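Putative glyoxalase superfamily protein (Ralstonia eutropha, PDB 3IUZ) probably catalyses the iron(II)-dependent oxidative decarboxylation of 2-oxoadipate to 2-hydroxyglutarate. Local coordinates at residues A[65-70]-A[301-306]; A[130-133]-A[138-141]; A[180-183]-A[187-190]; A[226-231]-A[235-240]. All coordinates share one frame; numbering follows the deposited sequence.

Interaction 1: residues A[65-70]-A[301-306]; sequences RAYTDD and SFYEFI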
loop_
_atom_site.group_PDB
_atom_site.type_symbol
_atom_site.label_atom_id
_atom_site.label_comp_id
_atom_site.label_asym_id
_atom_site.label_seq_id
_atom_site.Cartn_x
_atom_site.Cartn_y
_atom_site.Cartn_z
ATOM N N ARG A 65 -14.188 4.881 0.625
ATOM C CA ARG A 65 -15.311 4.143 1.160
ATOM C C ARG A 65 -16.624 4.559 0.494
ATOM O O ARG A 65 -17.443 3.684 0.157
ATOM C CB ARG A 65 -15.341 4.337 2.674
ATOM C CG ARG A 65 -16.160 3.313 3.457
ATOM C CD ARG A 65 -15.681 3.271 4.912
ATOM N NE ARG A 65 -15.896 4.545 5.632
ATOM C CZ ARG A 65 -14.948 5.343 6.171
ATOM N NH1 ARG A 65 -13.623 5.073 6.109
ATOM N NH2 ARG A 65 -15.330 6.457 6.797
ATOM N N ALA A 66 -16.815 5.865 0.254
ATOM C CA ALA A 66 -18.003 6.383 -0.441
ATOM C C ALA A 66 -18.169 5.846 -1.841
ATOM O O ALA A 66 -19.255 5.359 -2.243
ATOM C CB ALA A 66 -17.945 7.949 -0.523
ATOM N N TYR A 67 -17.082 5.958 -2.608
ATOM C CA TYR A 67 -17.015 5.414 -3.943
ATOM C C TYR A 67 -17.327 3.906 -3.941
ATOM O O TYR A 67 -18.195 3.445 -4.688
ATOM C CB TYR A 67 -15.647 5.662 -4.620
ATOM C CG TYR A 67 -15.587 4.949 -5.965
ATOM C CD1 TYR A 67 -16.245 5.477 -7.061
ATOM C CD2 TYR A 67 -14.931 3.707 -6.119
ATOM C CE1 TYR A 67 -16.267 4.803 -8.279
ATOM C CE2 TYR A 67 -14.940 3.041 -7.331
ATOM C CZ TYR A 67 -15.594 3.598 -8.398
ATOM O OH TYR A 67 -15.638 2.966 -9.583
ATOM N N THR A 68 -16.633 3.146 -3.110
ATOM C CA THR A 68 -16.793 1.708 -3.155
ATOM C C THR A 68 -18.158 1.286 -2.613
ATOM O O THR A 68 -18.725 0.301 -3.092
ATOM C CB THR A 68 -15.673 0.962 -2.389
ATOM O OG1 THR A 68 -15.649 1.407 -1.042
ATOM C CG2 THR A 68 -14.274 1.147 -3.062
ATOM N N ASP A 69 -18.720 2.033 -1.631
ATOM C CA ASP A 69 -20.120 1.773 -1.212
ATOM C C ASP A 69 -21.109 1.866 -2.407
ATOM O O ASP A 69 -22.039 1.047 -2.543
ATOM C CB ASP A 69 -20.556 2.740 -0.115
ATOM C CG ASP A 69 -19.996 2.390 1.263
ATOM O OD1 ASP A 69 -19.381 1.310 1.442
ATOM O OD2 ASP A 69 -20.153 3.230 2.188
ATOM N N ASP A 70 -20.926 2.866 -3.275
ATOM C CA ASP A 70 -21.750 2.970 -4.466
ATOM C C ASP A 70 -21.507 1.776 -5.405
ATOM O O ASP A 70 -22.420 1.251 -6.020
ATOM C CB ASP A 70 -21.456 4.237 -5.258
ATOM C CG ASP A 70 -21.988 5.497 -4.612
ATOM O OD1 ASP A 70 -22.678 5.466 -3.553
ATOM O OD2 ASP A 70 -21.690 6.549 -5.217
ATOM N N SER A 301 -4.227 9.445 3.311
ATOM C CA SER A 301 -4.066 8.667 2.081
ATOM C C SER A 301 -5.223 8.925 1.123
ATOM O O SER A 301 -6.188 9.619 1.477
ATOM C CB SER A 301 -4.001 7.208 2.494
ATOM O OG SER A 301 -2.837 7.002 3.284
ATOM N N PHE A 302 -5.167 8.352 -0.078
ATOM C CA PHE A 302 -6.158 8.619 -1.134
ATOM C C PHE A 302 -6.501 7.369 -1.944
ATOM O O PHE A 302 -5.837 6.304 -1.819
ATOM C CB PHE A 302 -5.765 9.806 -2.056
ATOM C CG PHE A 302 -4.502 9.626 -2.892
ATOM C CD1 PHE A 302 -3.267 9.987 -2.389
ATOM C CD2 PHE A 302 -4.563 9.134 -4.192
ATOM C CE1 PHE A 302 -2.122 9.897 -3.147
ATOM C CE2 PHE A 302 -3.411 8.998 -4.958
ATOM C CZ PHE A 302 -2.179 9.402 -4.437
ATOM N N TYR A 303 -7.593 7.472 -2.692
ATOM C CA TYR A 303 -8.099 6.418 -3.579
ATOM C C TYR A 303 -7.948 6.921 -4.989
ATOM O O TYR A 303 -8.384 8.024 -5.318
ATOM C CB TYR A 303 -9.566 6.141 -3.281
ATOM C CG TYR A 303 -10.152 4.881 -3.894
ATOM C CD1 TYR A 303 -10.675 4.879 -5.180
ATOM C CD2 TYR A 303 -10.271 3.725 -3.153
ATOM C CE1 TYR A 303 -11.232 3.745 -5.731
ATOM C CE2 TYR A 303 -10.871 2.592 -3.686
ATOM C CZ TYR A 303 -11.330 2.594 -4.957
ATOM O OH TYR A 303 -11.886 1.444 -5.494
ATOM N N GLU A 304 -7.343 6.093 -5.834
ATOM C CA GLU A 304 -6.941 6.470 -7.160
ATOM C C GLU A 304 -7.515 5.504 -8.198
ATOM O O GLU A 304 -7.784 4.341 -7.905
ATOM C CB GLU A 304 -5.400 6.460 -7.241
ATOM C CG GLU A 304 -4.788 6.711 -8.654
ATOM C CD GLU A 304 -3.273 6.674 -8.608
ATOM O OE1 GLU A 304 -2.679 5.577 -8.689
ATOM O OE2 GLU A 304 -2.692 7.752 -8.433
ATOM N N PHE A 305 -7.693 6.013 -9.400
ATOM C CA PHE A 305 -8.191 5.250 -10.521
ATOM C C PHE A 305 -7.133 5.186 -11.617
ATOM O O PHE A 305 -6.385 6.144 -11.841
ATOM C CB PHE A 305 -9.425 5.907 -11.118
ATOM C CG PHE A 305 -10.563 6.000 -10.178
ATOM C CD1 PHE A 305 -11.321 4.902 -9.873
ATOM C CD2 PHE A 305 -10.862 7.191 -9.560
ATOM C CE1 PHE A 305 -12.381 4.974 -8.979
ATOM C CE2 PHE A 305 -11.953 7.249 -8.678
ATOM C CZ PHE A 305 -12.687 6.129 -8.404
ATOM N N ILE A 306 -7.125 4.064 -12.342
ATOM C CA ILE A 306 -6.151 3.878 -13.403
ATOM C C ILE A 306 -6.826 3.124 -14.533
ATOM O O ILE A 306 -7.655 2.253 -14.289
ATOM C CB ILE A 306 -4.930 3.083 -12.907
ATOM C CG1 ILE A 306 -3.782 3.106 -13.944
ATOM C CG2 ILE A 306 -5.320 1.651 -12.517
ATOM C CD1 ILE A 306 -2.379 2.800 -13.249
#
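Tyr67 and Tyr303 both start with CG trans to the main-chain nitrogen (chi1 174° for Tyr67), which sends one ring out from the helix and the other out from the strand until they meet. Phe305 takes the other course: its CG lies beside the backbone N, and the ring comes from the opposite direction to Tyr67, edge first. The result is an edge-to-face pair, with the planes at 78° and the ring centroids 4.8 Å apart. Phe305 supplies the edge; its CZ sits 3.6 Å above the plane of the Tyr67 ring, over the centre, while Phe305 CE1 comes within 3.5 Å of Tyr67 CZ. Tyr303 meets the same tyrosine obliquely, its CE1 lying 3.7 Å from Tyr67 CD2 and the two rings inclined at 46°. One helix position further on, Thr68 lays its methyl CG2 against the phenol end of Tyr303, 3.4 Å from Tyr303 OH. That hydroxyl has its polar partner in Asp241, and Thr68 OG1 turns back to Gly64 O in its own helix. Leu249 of helix 246-252 touches both Tyr67 and Phe305. What these residues make is a buried aromatic cluster of three rings, joining helix 62-73 to strand 293-306 of the mixed beta-sheet in this glyoxalase-clan protein.

Interaction 2: residues A[130-133]-A[138-141]; sequences YAHA and GIAQ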
loop_
_atom_site.group_PDB
_atom_site.type_symbol
_atom_site.label_atom_id
_atom_site.label_comp_id
_atom_site.label_asym_id
_atom_site.label_seq_id
_atom_site.Cartn_x
_atom_site.Cartn_y
_atom_site.Cartn_z
ATOM N N TYR A 130 6.529 -3.771 -8.112
ATOM C CA TYR A 130 6.620 -5.225 -7.846
ATOM C C TYR A 130 5.350 -5.902 -8.339
ATOM O O TYR A 130 4.232 -5.572 -7.911
ATOM C CB TYR A 130 6.826 -5.479 -6.323
ATOM C CG TYR A 130 8.198 -5.048 -5.960
ATOM C CD1 TYR A 130 9.273 -5.886 -6.214
ATOM C CD2 TYR A 130 8.459 -3.716 -5.580
ATOM C CE1 TYR A 130 10.594 -5.479 -5.958
ATOM C CE2 TYR A 130 9.745 -3.280 -5.344
ATOM C CZ TYR A 130 10.820 -4.162 -5.533
ATOM O OH TYR A 130 12.093 -3.711 -5.337
ATOM N N ALA A 131 5.520 -6.882 -9.230
ATOM C CA ALA A 131 4.398 -7.655 -9.758
ATOM C C ALA A 131 4.548 -9.089 -9.368
ATOM O O ALA A 131 5.660 -9.627 -9.325
ATOM C CB ALA A 131 4.321 -7.563 -11.321
ATOM N N HIS A 132 3.417 -9.730 -9.172
ATOM C CA HIS A 132 3.414 -11.114 -8.734
ATOM C C HIS A 132 3.695 -12.087 -9.867
ATOM O O HIS A 132 3.008 -12.086 -10.906
ATOM C CB HIS A 132 2.119 -11.462 -8.017
ATOM C CG HIS A 132 2.278 -12.632 -7.122
ATOM N ND1 HIS A 132 2.245 -13.923 -7.603
ATOM C CD2 HIS A 132 2.547 -12.723 -5.792
ATOM C CE1 HIS A 132 2.486 -14.764 -6.607
ATOM N NE2 HIS A 132 2.638 -14.067 -5.487
ATOM N N ALA A 133 4.682 -12.950 -9.652
ATOM C CA ALA A 133 5.144 -13.874 -10.713
ATOM C C ALA A 133 4.036 -14.822 -11.160
ATOM O O ALA A 133 4.087 -15.302 -12.259
ATOM C CB ALA A 133 6.379 -14.688 -10.243
ATOM N N GLY A 138 -3.091 -9.772 -12.725
ATOM C CA GLY A 138 -4.293 -9.906 -11.911
ATOM C C GLY A 138 -4.136 -9.558 -10.447
ATOM O O GLY A 138 -5.028 -8.958 -9.857
ATOM N N ILE A 139 -3.035 -9.989 -9.825
ATOM C CA ILE A 139 -2.765 -9.677 -8.430
ATOM C C ILE A 139 -2.273 -8.237 -8.399
ATOM O O ILE A 139 -1.509 -7.831 -9.277
ATOM C CB ILE A 139 -1.712 -10.652 -7.850
ATOM C CG1 ILE A 139 -2.365 -12.031 -7.621
ATOM C CG2 ILE A 139 -1.121 -10.101 -6.572
ATOM C CD1 ILE A 139 -1.344 -13.132 -7.259
ATOM N N ALA A 140 -2.704 -7.434 -7.437
ATOM C CA ALA A 140 -2.262 -6.043 -7.367
ATOM C C ALA A 140 -0.765 -5.959 -7.296
ATOM O O ALA A 140 -0.133 -6.790 -6.625
ATOM C CB ALA A 140 -2.825 -5.347 -6.116
ATOM N N GLN A 141 -0.205 -4.930 -7.929
ATOM C CA GLN A 141 1.203 -4.641 -7.806
ATOM C C GLN A 141 1.432 -3.869 -6.519
ATOM O O GLN A 141 0.479 -3.316 -5.948
ATOM C CB GLN A 141 1.723 -3.839 -8.967
ATOM C CG GLN A 141 1.795 -4.586 -10.258
ATOM C CD GLN A 141 2.429 -3.734 -11.340
ATOM O OE1 GLN A 141 3.661 -3.672 -11.477
ATOM N NE2 GLN A 141 1.591 -3.031 -12.096
HETATM O O HOH W 1 1.171 -8.140 -9.970
#
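His132 and Ile139 provide the apolar part of this contact, a CH-pi interaction. Methyl CD1 of Ile139 lies over one face of the imidazole, 3.9 Å from its centroid and 24° off the ring normal, shifted toward the rim on the CG and ND1 side. The other branch, Ile139 CG2, packs against His132 CB at 3.8 Å. With its CG trans to the backbone N (chi1 -158°), His132 presents that face to the isoleucine, and the ring is held from rotating by NE2 bonded to Leu110 O and ND1 to Asp134 N.

Polar contacts run through the backbone. A water accepts from His132 N at 2.9 Å and donates to Ile139 O at 2.8 Å, bridging the two segments where N and O are too far apart to bond directly. Where strand 141-147 begins, Gln141 CA makes a bent, at best weak CA-H...O contact of 3.2 Å with Tyr130 O.

By van der Waals contact, Ala131 CB rests 3.9 Å from Gln141 OE1, while the amide nitrogen of that glutamine bonds to Leu323 O.

Together these contacts close a beta-hairpin of strands 125-132 and 141-147, with a water bridging strand and loop where the backbones part beyond Ala131 and Gln141.

Interaction 3: residues A[180-183]-A[187-190]; sequences WQLD and VLTV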
loop_
_atom_site.group_PDB
_atom_site.type_symbol
_atom_site.label_atom_id
_atom_site.label_comp_id
_atom_site.label_asym_id
_atom_site.label_seq_id
_atom_site.Cartn_x
_atom_site.Cartn_y
_atom_site.Cartn_z
ATOM N N TRP A 180 9.240 -17.845 4.738
ATOM C CA TRP A 180 10.254 -18.669 4.111
ATOM C C TRP A 180 9.847 -20.135 3.924
ATOM O O TRP A 180 10.336 -20.763 2.972
ATOM C CB TRP A 180 11.608 -18.433 4.822
ATOM C CG TRP A 180 12.006 -17.046 4.510
ATOM C CD1 TRP A 180 11.848 -15.922 5.289
ATOM C CD2 TRP A 180 12.433 -16.574 3.228
ATOM N NE1 TRP A 180 12.218 -14.817 4.584
ATOM C CE2 TRP A 180 12.575 -15.185 3.319
ATOM C CE3 TRP A 180 12.715 -17.202 2.009
ATOM C CZ2 TRP A 180 12.986 -14.401 2.231
ATOM C CZ3 TRP A 180 13.114 -16.420 0.930
ATOM C CH2 TRP A 180 13.289 -15.027 1.078
ATOM N N GLN A 181 8.934 -20.670 4.755
ATOM C CA GLN A 181 8.266 -21.952 4.458
ATOM C C GLN A 181 7.465 -21.827 3.150
ATOM O O GLN A 181 7.467 -22.737 2.312
ATOM C CB GLN A 181 7.312 -22.384 5.598
ATOM C CG GLN A 181 8.154 -22.776 6.859
ATOM C CD GLN A 181 7.336 -23.233 8.022
ATOM O OE1 GLN A 181 6.106 -23.401 7.908
ATOM N NE2 GLN A 181 8.007 -23.431 9.156
ATOM N N LEU A 182 6.778 -20.695 3.008
ATOM C CA LEU A 182 5.930 -20.419 1.858
ATOM C C LEU A 182 6.802 -20.326 0.619
ATOM O O LEU A 182 6.459 -20.908 -0.390
ATOM C CB LEU A 182 5.142 -19.119 2.040
ATOM C CG LEU A 182 4.223 -18.684 0.889
ATOM C CD1 LEU A 182 3.185 -19.750 0.537
ATOM C CD2 LEU A 182 3.543 -17.340 1.233
ATOM N N ASP A 183 7.898 -19.588 0.722
ATOM C CA ASP A 183 8.824 -19.473 -0.418
ATOM C C ASP A 183 9.333 -20.852 -0.824
ATOM O O ASP A 183 9.417 -21.160 -1.993
ATOM C CB ASP A 183 9.989 -18.538 -0.101
ATOM C CG ASP A 183 11.066 -18.631 -1.154
ATOM O OD1 ASP A 183 10.901 -18.002 -2.211
ATOM O OD2 ASP A 183 12.049 -19.360 -0.935
ATOM N N VAL A 187 3.261 -23.171 -0.805
ATOM C CA VAL A 187 2.017 -23.296 -0.094
ATOM C C VAL A 187 2.271 -23.220 1.401
ATOM O O VAL A 187 3.397 -23.441 1.857
ATOM C CB VAL A 187 1.310 -24.664 -0.348
ATOM C CG1 VAL A 187 0.882 -24.767 -1.819
ATOM C CG2 VAL A 187 2.186 -25.858 0.132
ATOM N N LEU A 188 1.227 -22.881 2.141
ATOM C CA LEU A 188 1.123 -23.088 3.593
ATOM C C LEU A 188 -0.254 -23.716 3.820
ATOM O O LEU A 188 -1.118 -23.598 2.958
ATOM C CB LEU A 188 1.199 -21.765 4.368
ATOM C CG LEU A 188 2.529 -21.007 4.405
ATOM C CD1 LEU A 188 2.286 -19.577 4.888
ATOM C CD2 LEU A 188 3.592 -21.771 5.250
ATOM N N THR A 189 -0.498 -24.333 4.978
ATOM C CA THR A 189 -1.876 -24.688 5.324
ATOM C C THR A 189 -2.713 -23.397 5.313
ATOM O O THR A 189 -2.147 -22.300 5.451
ATOM C CB THR A 189 -1.952 -25.329 6.730
ATOM O OG1 THR A 189 -1.533 -24.380 7.703
ATOM C CG2 THR A 189 -1.077 -26.618 6.796
ATOM N N VAL A 190 -4.033 -23.501 5.137
ATOM C CA VAL A 190 -4.858 -22.319 5.109
ATOM C C VAL A 190 -4.719 -21.594 6.473
ATOM O O VAL A 190 -4.599 -20.383 6.500
ATOM C CB VAL A 190 -6.327 -22.609 4.708
ATOM C CG1 VAL A 190 -7.185 -21.336 4.844
ATOM C CG2 VAL A 190 -6.424 -23.175 3.258
#
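Leu182 and Val187 mark the point where the two backbones run closest, their CA atoms 5.2 Å apart. Helix 173-185 is near its C-terminal end here, and after a tight turn the chain doubles back in extended form as the short strand 187-188, where the backbone of Leu188 pairs with Ala40 in the neighbouring strand 40-41. The carbonyls of Gln181 and Val187 are near neighbours, but both are acceptors, and their O atoms stay 4.2 Å apart.

Leu182 does most of the work from the helix. Its CG stands opposite the main-chain nitrogen (chi1 179°), and the second torsion then brings CD1 over the strand backbone, 3.7 Å from Val187 N. Nearer the helix backbone, Leu182 CB packs on Leu188 CG at 4.0 Å. Leu188 reaches back toward the helix with both methyls: CD1 goes to Leu182 CB, whereas CD2 meets Gln181 CB at 3.8 Å. The extended Gln181 chain crosses that leucine at about a right angle. Val187 contributes its backbone to the contact; its CB points away from the helix, and its side chain lies about 4 Å from a bound triethylene glycol, probably a leftover of crystallisation.

Ile45 of helix 42-60 and Leu196 of helix 190-200 touch both leucines. Across these segments the contact is aliphatic and non-directional, so it rests on close fit of the leucines and not on polar pairing.

Interaction 4: residues A[226-231]-A[235-240]; sequences MAWIAT and AFNHAT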
loop_
_atom_site.group_PDB
_atom_site.type_symbol
_atom_site.label_atom_id
_atom_site.label_comp_id
_atom_site.label_asym_id
_atom_site.label_seq_id
_atom_site.Cartn_x
_atom_site.Cartn_y
_atom_site.Cartn_z
HETATM N N MSE A 226 8.366 13.757 2.762
HETATM C CA MSE A 226 9.006 13.267 3.996
HETATM C C MSE A 226 8.173 13.672 5.219
HETATM O O MSE A 226 8.078 12.914 6.172
HETATM C CB MSE A 226 10.453 13.813 4.118
HETATM C CG MSE A 226 11.232 13.333 5.314
HETATM SE SE MSE A 226 11.399 11.333 5.447
HETATM C CE MSE A 226 10.793 11.130 7.264
ATOM N N ALA A 227 7.519 14.849 5.180
ATOM C CA ALA A 227 6.588 15.204 6.250
ATOM C C ALA A 227 5.454 14.159 6.382
ATOM O O ALA A 227 5.113 13.726 7.476
ATOM C CB ALA A 227 5.986 16.622 6.036
ATOM N N TRP A 228 4.911 13.738 5.250
ATOM C CA TRP A 228 3.868 12.701 5.212
ATOM C C TRP A 228 4.364 11.386 5.807
ATOM O O TRP A 228 3.727 10.781 6.686
ATOM C CB TRP A 228 3.360 12.542 3.767
ATOM C CG TRP A 228 2.225 11.681 3.640
ATOM C CD1 TRP A 228 0.902 12.074 3.528
ATOM C CD2 TRP A 228 2.229 10.248 3.525
ATOM N NE1 TRP A 228 0.113 10.975 3.388
ATOM C CE2 TRP A 228 0.897 9.844 3.376
ATOM C CE3 TRP A 228 3.245 9.268 3.532
ATOM C CZ2 TRP A 228 0.533 8.492 3.270
ATOM C CZ3 TRP A 228 2.906 7.949 3.426
ATOM C CH2 TRP A 228 1.561 7.552 3.297
ATOM N N ILE A 229 5.555 10.972 5.407
ATOM C CA ILE A 229 6.170 9.773 5.973
ATOM C C ILE A 229 6.321 9.890 7.481
ATOM O O ILE A 229 6.070 8.951 8.215
ATOM C CB ILE A 229 7.516 9.430 5.304
ATOM C CG1 ILE A 229 7.305 9.190 3.801
ATOM C CG2 ILE A 229 8.113 8.197 6.007
ATOM C CD1 ILE A 229 8.587 9.015 2.970
ATOM N N ALA A 230 6.676 11.079 7.957
ATOM C CA ALA A 230 6.792 11.281 9.378
ATOM C C ALA A 230 5.522 10.970 10.151
ATOM O O ALA A 230 5.582 10.504 11.294
ATOM C CB ALA A 230 7.307 12.716 9.679
ATOM N N THR A 231 4.360 11.209 9.546
ATOM C CA THR A 231 3.113 10.997 10.264
ATOM C C THR A 231 2.540 9.620 9.962
ATOM O O THR A 231 1.949 9.002 10.847
ATOM C CB THR A 231 2.036 12.116 9.985
ATOM O OG1 THR A 231 1.406 11.890 8.711
ATOM C CG2 THR A 231 2.638 13.513 10.032
ATOM N N ALA A 235 2.507 3.025 6.125
ATOM C CA ALA A 235 1.107 2.780 5.733
ATOM C C ALA A 235 0.913 3.090 4.243
ATOM O O ALA A 235 1.580 3.973 3.703
ATOM C CB ALA A 235 0.180 3.641 6.564
ATOM N N PHE A 236 0.024 2.395 3.558
ATOM C CA PHE A 236 -0.298 2.709 2.151
ATOM C C PHE A 236 -0.602 4.223 1.954
ATOM O O PHE A 236 -1.433 4.793 2.693
ATOM C CB PHE A 236 -1.538 1.910 1.685
ATOM C CG PHE A 236 -1.264 0.509 1.105
ATOM C CD1 PHE A 236 0.012 -0.013 0.971
ATOM C CD2 PHE A 236 -2.339 -0.266 0.644
ATOM C CE1 PHE A 236 0.193 -1.296 0.429
ATOM C CE2 PHE A 236 -2.148 -1.529 0.094
ATOM C CZ PHE A 236 -0.906 -2.033 -0.035
ATOM N N ASN A 237 0.027 4.836 0.957
ATOM C CA ASN A 237 -0.195 6.209 0.571
ATOM C C ASN A 237 -1.503 6.299 -0.248
ATOM O O ASN A 237 -2.261 7.293 -0.152
ATOM C CB ASN A 237 0.970 6.669 -0.267
ATOM C CG ASN A 237 0.820 8.081 -0.780
ATOM O OD1 ASN A 237 0.473 8.260 -1.916
ATOM N ND2 ASN A 237 1.086 9.094 0.077
ATOM N N HIS A 238 -1.751 5.261 -1.054
ATOM C CA HIS A 238 -2.959 5.184 -1.820
ATOM C C HIS A 238 -3.190 3.772 -2.314
ATOM O O HIS A 238 -2.251 2.937 -2.332
ATOM C CB HIS A 238 -2.941 6.220 -2.971
ATOM C CG HIS A 238 -1.954 5.929 -4.068
ATOM N ND1 HIS A 238 -0.721 6.546 -4.156
ATOM C CD2 HIS A 238 -2.034 5.102 -5.141
ATOM C CE1 HIS A 238 -0.099 6.130 -5.245
ATOM N NE2 HIS A 238 -0.857 5.224 -5.836
ATOM N N ALA A 239 -4.452 3.489 -2.614
ATOM C CA ALA A 239 -4.828 2.312 -3.355
ATOM C C ALA A 239 -5.421 2.749 -4.672
ATOM O O ALA A 239 -6.093 3.781 -4.742
ATOM C CB ALA A 239 -5.844 1.484 -2.608
ATOM N N THR A 240 -5.249 1.906 -5.687
ATOM C CA THR A 240 -5.663 2.229 -7.043
ATOM C C THR A 240 -6.548 1.167 -7.632
ATOM O O THR A 240 -6.302 -0.044 -7.466
ATOM C CB THR A 240 -4.430 2.447 -7.923
ATOM O OG1 THR A 240 -3.636 3.473 -7.332
ATOM C CG2 THR A 240 -4.773 2.847 -9.395
#
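Trp228 and Asn237 meet where a helix leads through a short turn into a strand, helix 224-232 running on to strand 238-242 of the mixed sheet in this glyoxalase-clan fold.

The face contact comes first. Asn237 lays its amide nitrogen over one face of the indole: ND2 is 3.3 Å above the ring plane, displaced toward the rim, with Trp228 CZ2 and CE2 as its nearest atoms. The amide is tilted steeply against the ring, the planes 68° apart, so it is the NH2 end and not the flat of the amide that meets the indole. Behind it, Asn237 CB lies 3.7 Å from Trp228 CH2.

At the edge, close to the ring plane, Ala235 O sits 3.6 Å from Trp228 CH2. The tryptophan also has a hydrogen bond from NE1 to Gly300 O and a cation-pi partner in Arg86; these help to fix the rotation of the ring.

Hydrogen bonding fixes the other end of the asparagine amide. His238 ND1 donates to Asn237 OD1 at 3.1 Å and nearly straight, 169° at the hydrogen, with ND1 in the carbonyl plane on one lone pair of OD1.

In the fold
Interactions 1, 2 and 4 all reach the one mixed sheet, and interactions 1 and 4 touch directly: their strands, 293-306 and 238-242, are parallel neighbours. Ser301 OG lies 2.7 Å from Phe236 O, and Glu304 OE1 is equally close to Thr240 OG1, both probable hydrogen bonds, although the centres of the two contacts are about 16 Å apart. Interaction 2 sits at a hairpin end, its nearest atoms about 7 Å from interaction 1 and about 6 Å from interaction 4. Interaction 3 belongs to the helical part, about 25 Å from interaction 1 at the nearest atoms, and beside the triethylene glycol. Along the chain, interactions 2, 3 and 4 follow one another inside the loop closed by interaction 1.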